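Local coordinates for protein 336aa long hypothetical dTDP-glucose 4,6-dehydratase (Pyrococcus horikoshii, PDB 2HUN) that probably converts dTDP-glucose to dTDP-4-keto-6-deoxyglucose as an NAD-dependent 4,6-dehydratase with a Rossmann fold, at residues A[194-208]-A[321-333]. Sequence-based numbering, arbitrary orientation.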
loop_
_atom_site.group_PDB
_atom_site.type_symbol
_atom_site.label_atom_id
_atom_site.label_comp_id
_atom_site.label_asym_id
_atom_site.label_seq_id
_atom_site.Cartn_x
_atom_site.Cartn_y
_atom_site.Cartn_z
ATOM N N LYS A 194 19.348 18.423 -17.861
ATOM C CA LYS A 194 19.193 18.593 -19.299
ATOM C C LYS A 194 19.278 20.068 -19.673
ATOM O O LYS A 194 19.962 20.435 -20.632
ATOM C CB LYS A 194 17.845 18.031 -19.759
ATOM C CG LYS A 194 17.600 18.152 -21.259
ATOM C CD LYS A 194 16.165 17.782 -21.640
ATOM C CE LYS A 194 15.147 18.653 -20.900
ATOM N NZ LYS A 194 15.425 20.129 -21.008
ATOM N N THR A 195 18.586 20.914 -18.916
ATOM C CA THR A 195 18.591 22.346 -19.183
ATOM C C THR A 195 19.991 22.950 -19.077
ATOM O O THR A 195 20.409 23.705 -19.955
ATOM C CB THR A 195 17.649 23.099 -18.220
ATOM O OG1 THR A 195 16.314 22.601 -18.369
ATOM C CG2 THR A 195 17.656 24.593 -18.524
ATOM N N ILE A 196 20.714 22.624 -18.008
ATOM C CA ILE A 196 22.064 23.147 -17.812
ATOM C C ILE A 196 22.984 22.714 -18.951
ATOM O O ILE A 196 23.668 23.539 -19.560
ATOM C CB ILE A 196 22.667 22.652 -16.482
ATOM C CG1 ILE A 196 21.872 23.219 -15.302
ATOM C CG2 ILE A 196 24.126 23.073 -16.385
ATOM C CD1 ILE A 196 22.215 22.583 -13.979
ATOM N N ILE A 197 22.998 21.414 -19.228
ATOM C CA ILE A 197 23.823 20.858 -20.291
ATOM C C ILE A 197 23.544 21.513 -21.647
ATOM O O ILE A 197 24.455 22.035 -22.297
ATOM C CB ILE A 197 23.600 19.334 -20.403
ATOM C CG1 ILE A 197 24.196 18.641 -19.172
ATOM C CG2 ILE A 197 24.219 18.802 -21.691
ATOM C CD1 ILE A 197 23.901 17.158 -19.088
ATOM N N ARG A 198 22.287 21.488 -22.072
ATOM C CA ARG A 198 21.914 22.080 -23.351
ATOM C C ARG A 198 22.230 23.572 -23.439
ATOM O O ARG A 198 22.710 24.043 -24.467
ATOM C CB ARG A 198 20.426 21.850 -23.631
ATOM C CG ARG A 198 20.076 20.406 -23.978
ATOM C CD ARG A 198 18.569 20.225 -24.157
ATOM N NE ARG A 198 18.048 20.929 -25.329
ATOM C CZ ARG A 198 18.126 20.473 -26.576
ATOM N NH1 ARG A 198 18.704 19.301 -26.827
ATOM N NH2 ARG A 198 17.626 21.189 -27.576
ATOM N N ALA A 199 21.970 24.313 -22.366
ATOM C CA ALA A 199 22.233 25.746 -22.365
ATOM C C ALA A 199 23.727 26.034 -22.493
ATOM O O ALA A 199 24.128 26.979 -23.172
ATOM C CB ALA A 199 21.682 26.383 -21.096
ATOM N N SER A 200 24.553 25.225 -21.836
ATOM C CA SER A 200 25.996 25.426 -21.906
ATOM C C SER A 200 26.488 25.144 -23.326
ATOM O O SER A 200 27.602 25.521 -23.691
ATOM C CB SER A 200 26.719 24.502 -20.922
ATOM O OG SER A 200 26.671 23.152 -21.357
ATOM N N LEU A 201 25.646 24.478 -24.115
ATOM C CA LEU A 201 25.975 24.132 -25.494
ATOM C C LEU A 201 25.197 24.978 -26.497
ATOM O O LEU A 201 25.118 24.638 -27.681
ATOM C CB LEU A 201 25.680 22.653 -25.753
ATOM C CG LEU A 201 26.618 21.645 -25.090
ATOM C CD1 LEU A 201 26.073 20.237 -25.283
ATOM C CD2 LEU A 201 28.012 21.775 -25.692
ATOM N N GLY A 202 24.617 26.072 -26.018
ATOM C CA GLY A 202 23.856 26.946 -26.890
ATOM C C GLY A 202 22.681 26.283 -27.589
ATOM O O GLY A 202 22.237 26.762 -28.633
ATOM N N LEU A 203 22.172 25.189 -27.025
ATOM C CA LEU A 203 21.038 24.486 -27.620
ATOM C C LEU A 203 19.719 25.047 -27.100
ATOM O O LEU A 203 19.635 25.524 -25.966
ATOM C CB LEU A 203 21.116 22.982 -27.323
ATOM C CG LEU A 203 22.358 22.241 -27.827
ATOM C CD1 LEU A 203 22.294 20.774 -27.427
ATOM C CD2 LEU A 203 22.449 22.370 -29.341
ATOM N N LYS A 204 18.690 24.990 -27.941
ATOM C CA LYS A 204 17.369 25.486 -27.585
ATOM C C LYS A 204 16.737 24.631 -26.491
ATOM O O LYS A 204 16.747 23.404 -26.561
ATOM C CB LYS A 204 16.452 25.487 -28.811
ATOM C CG LYS A 204 16.875 26.429 -29.932
ATOM C CD LYS A 204 16.797 27.885 -29.501
ATOM C CE LYS A 204 17.173 28.823 -30.643
ATOM N NZ LYS A 204 17.123 30.255 -30.229
ATOM N N ILE A 205 16.193 25.292 -25.478
ATOM C CA ILE A 205 15.540 24.604 -24.377
ATOM C C ILE A 205 14.040 24.609 -24.672
ATOM O O ILE A 205 13.396 25.651 -24.621
ATOM C CB ILE A 205 15.808 25.338 -23.045
ATOM C CG1 ILE A 205 17.304 25.271 -22.716
ATOM C CG2 ILE A 205 14.963 24.737 -21.929
ATOM C CD1 ILE A 205 17.750 26.277 -21.670
ATOM N N PRO A 206 13.461 23.447 -24.992
ATOM C CA PRO A 206 12.024 23.455 -25.283
ATOM C C PRO A 206 11.180 23.576 -24.037
ATOM O O PRO A 206 11.573 23.146 -22.960
ATOM C CB PRO A 206 11.777 22.125 -25.981
ATOM C CG PRO A 206 13.055 21.327 -25.817
ATOM C CD PRO A 206 13.977 22.073 -24.913
ATOM N N ILE A 207 10.004 24.160 -24.197
ATOM C CA ILE A 207 9.034 24.327 -23.125
ATOM C C ILE A 207 7.620 24.141 -23.661
ATOM O O ILE A 207 7.072 24.971 -24.372
ATOM C CB ILE A 207 9.171 25.729 -22.541
ATOM C CG1 ILE A 207 7.790 26.284 -22.179
ATOM C CG2 ILE A 207 9.792 26.663 -23.597
ATOM C CD1 ILE A 207 7.854 27.263 -21.012
ATOM N N TYR A 208 7.052 22.966 -23.355
ATOM C CA TYR A 208 5.773 22.641 -23.974
ATOM C C TYR A 208 4.621 23.388 -23.302
ATOM O O TYR A 208 4.224 23.093 -22.182
ATOM C CB TYR A 208 5.555 21.132 -23.855
ATOM C CG TYR A 208 6.730 20.406 -24.407
ATOM C CD1 TYR A 208 7.921 20.366 -23.687
ATOM C CD2 TYR A 208 6.641 19.744 -25.631
ATOM C CE1 TYR A 208 9.010 19.662 -24.180
ATOM C CE2 TYR A 208 7.733 19.048 -26.129
ATOM C CZ TYR A 208 8.913 19.008 -25.410
ATOM O OH TYR A 208 9.997 18.297 -25.887
ATOM N N LEU A 321 26.800 9.680 -20.348
ATOM C CA LEU A 321 25.379 9.383 -20.206
ATOM C C LEU A 321 24.439 10.039 -21.214
ATOM O O LEU A 321 23.337 9.539 -21.440
ATOM C CB LEU A 321 24.921 9.727 -18.784
ATOM C CG LEU A 321 25.696 9.040 -17.653
ATOM C CD1 LEU A 321 25.154 9.509 -16.303
ATOM C CD2 LEU A 321 25.584 7.523 -17.794
ATOM N N VAL A 322 24.855 11.150 -21.814
ATOM C CA VAL A 322 23.997 11.822 -22.787
ATOM C C VAL A 322 23.983 11.069 -24.116
ATOM O O VAL A 322 24.986 10.471 -24.512
ATOM C CB VAL A 322 24.435 13.285 -23.012
ATOM C CG1 VAL A 322 24.211 14.087 -21.737
ATOM C CG2 VAL A 322 25.900 13.341 -23.424
ATOM N N ASP A 323 22.841 11.100 -24.798
ATOM C CA ASP A 323 22.686 10.351 -26.063
ATOM C C ASP A 323 22.622 11.257 -27.311
ATOM O O ASP A 323 23.634 11.648 -27.882
ATOM C CB ASP A 323 21.466 9.411 -25.993
ATOM C CG ASP A 323 20.264 10.109 -25.369
ATOM O OD1 ASP A 323 20.235 11.331 -25.405
ATOM O OD2 ASP A 323 19.330 9.424 -24.939
ATOM N N GLU A 324 21.389 11.557 -27.752
ATOM C CA GLU A 324 21.238 12.348 -28.973
ATOM C C GLU A 324 19.917 13.104 -28.948
ATOM O O GLU A 324 19.761 14.192 -29.484
ATOM C CB GLU A 324 21.252 11.389 -30.168
ATOM C CG GLU A 324 21.232 12.130 -31.502
ATOM C CD GLU A 324 22.617 12.102 -32.106
ATOM O OE1 GLU A 324 23.006 11.069 -32.630
ATOM O OE2 GLU A 324 23.304 13.121 -32.037
ATOM N N ARG A 325 18.927 12.438 -28.341
ATOM C CA ARG A 325 17.685 13.109 -27.993
ATOM C C ARG A 325 17.978 14.362 -27.157
ATOM O O ARG A 325 17.293 15.376 -27.220
ATOM C CB ARG A 325 16.916 12.105 -27.130
ATOM C CG ARG A 325 15.414 12.380 -27.021
ATOM C CD ARG A 325 14.639 11.086 -26.756
ATOM N NE ARG A 325 15.409 9.931 -27.243
ATOM C CZ ARG A 325 14.927 8.691 -27.019
ATOM N NH1 ARG A 325 13.785 8.516 -26.379
ATOM N NH2 ARG A 325 15.611 7.634 -27.472
ATOM N N ILE A 326 19.024 14.218 -26.314
ATOM C CA ILE A 326 19.354 15.240 -25.326
ATOM C C ILE A 326 20.168 16.386 -25.935
ATOM O O ILE A 326 20.045 17.540 -25.544
ATOM C CB ILE A 326 20.119 14.553 -24.189
ATOM C CG1 ILE A 326 19.180 13.640 -23.405
ATOM C CG2 ILE A 326 20.690 15.599 -23.217
ATOM C CD1 ILE A 326 19.933 12.689 -22.466
ATOM N N LEU A 327 21.059 16.036 -26.883
ATOM C CA LEU A 327 21.867 17.076 -27.525
ATOM C C LEU A 327 21.291 17.531 -28.871
ATOM O O LEU A 327 21.851 18.359 -29.578
ATOM C CB LEU A 327 23.280 16.526 -27.731
ATOM C CG LEU A 327 24.012 16.235 -26.420
ATOM C CD1 LEU A 327 25.533 16.326 -26.569
ATOM C CD2 LEU A 327 23.633 17.199 -25.297
ATOM N N HIS A 328 20.156 16.939 -29.228
ATOM C CA HIS A 328 19.507 17.227 -30.504
ATOM C C HIS A 328 19.094 18.705 -30.586
ATOM O O HIS A 328 18.579 19.268 -29.625
ATOM C CB HIS A 328 18.267 16.339 -30.660
ATOM C CG HIS A 328 17.817 16.166 -32.078
ATOM N ND1 HIS A 328 17.283 17.197 -32.820
ATOM C CD2 HIS A 328 17.812 15.079 -32.886
ATOM C CE1 HIS A 328 16.968 16.753 -34.024
ATOM N NE2 HIS A 328 17.278 15.471 -34.090
ATOM N N PRO A 329 19.303 19.346 -31.744
ATOM C CA PRO A 329 18.959 20.764 -31.942
ATOM C C PRO A 329 17.457 21.043 -31.791
ATOM O O PRO A 329 17.053 22.062 -31.224
ATOM C CB PRO A 329 19.419 21.049 -33.373
ATOM C CG PRO A 329 20.362 19.936 -33.707
ATOM C CD PRO A 329 19.845 18.750 -32.977
ATOM N N THR A 330 16.646 20.128 -32.329
ATOM C CA THR A 330 15.178 20.234 -32.320
ATOM C C THR A 330 14.513 18.948 -31.816
ATOM O O THR A 330 13.799 18.278 -32.564
ATOM C CB THR A 330 14.637 20.482 -33.749
ATOM O OG1 THR A 330 14.886 19.329 -34.563
ATOM C CG2 THR A 330 15.318 21.682 -34.380
ATOM N N PRO A 331 14.723 18.594 -30.541
ATOM C CA PRO A 331 14.130 17.375 -29.975
ATOM C C PRO A 331 12.603 17.313 -29.916
ATOM O O PRO A 331 12.022 16.228 -29.921
ATOM C CB PRO A 331 14.717 17.335 -28.566
ATOM C CG PRO A 331 14.879 18.786 -28.236
ATOM C CD PRO A 331 15.456 19.348 -29.510
ATOM N N TRP A 332 11.954 18.471 -29.864
ATOM C CA TRP A 332 10.494 18.522 -29.793
ATOM C C TRP A 332 9.848 18.127 -31.121
ATOM O O TRP A 332 8.625 18.156 -31.255
ATOM C CB TRP A 332 10.029 19.922 -29.383
ATOM C CG TRP A 332 10.434 21.001 -30.333
ATOM C CD1 TRP A 332 9.703 21.497 -31.372
ATOM C CD2 TRP A 332 11.681 21.709 -30.343
ATOM N NE1 TRP A 332 10.414 22.474 -32.029
ATOM C CE2 TRP A 332 11.632 22.624 -31.418
ATOM C CE3 TRP A 332 12.833 21.660 -29.548
ATOM C CZ2 TRP A 332 12.694 23.485 -31.720
ATOM C CZ3 TRP A 332 13.890 22.517 -29.847
ATOM C CH2 TRP A 332 13.810 23.417 -30.925
ATOM N N LYS A 333 10.672 17.754 -32.097
ATOM C CA LYS A 333 10.168 17.345 -33.406
ATOM C C LYS A 333 10.334 15.843 -33.628
ATOM O O LYS A 333 9.676 15.261 -34.490
ATOM C CB LYS A 333 10.890 18.108 -34.520
ATOM C CG LYS A 333 10.640 19.607 -34.515
ATOM C CD LYS A 333 11.320 20.273 -35.697
ATOM C CE LYS A 333 11.289 21.785 -35.573
ATOM N NZ LYS A 333 12.516 22.389 -36.164
#
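Arg198 reaches from helix 191-200 into the C-terminal loop and spends its guanidinium on backbone carbonyls. Arg198 NH1 and Arg198 NH2 both bind His328 O, end-on, at 2.8 and 3.0 Å. Arg198 NH1 also meets Ile326 O at 2.6 Å, standing 55° out of that carbonyl's plane. Arg198 NH2 turns its other N-H to Lys204 O, 2.6 Å away and in the carbonyl plane, tying the residue just before strand 205-208 to the same group. A bend at chi3 (67°) swings the guanidinium to this position, where Pro331 CG lies over one face. A leucine in place of Arg198 would probably leave the carbonyls of Ile326 and His328 without these donors and the loop less firmly held.

Apolar packing accompanies these bonds. Leu327 CD2 sits against Ile197 CG2 (4.0 Å) and Leu201 CD1, while Val322 CG1 touches Ile197 CD1. Toward the strand, Pro206 CB packs obliquely on Trp332 CE3 at 3.7 Å, its CG meets Pro331 CG, and Lys204 CB approaches Trp332 CH2; Trp332 also touches Val271.

Gly202, at positive phi, completes a Schellman motif ending the helix. Strand 205-208 pairs in parallel with strand 268-271; the contact joins the irregular C-terminal segment to helix 191-200 and this small sheet, away from the NAD site.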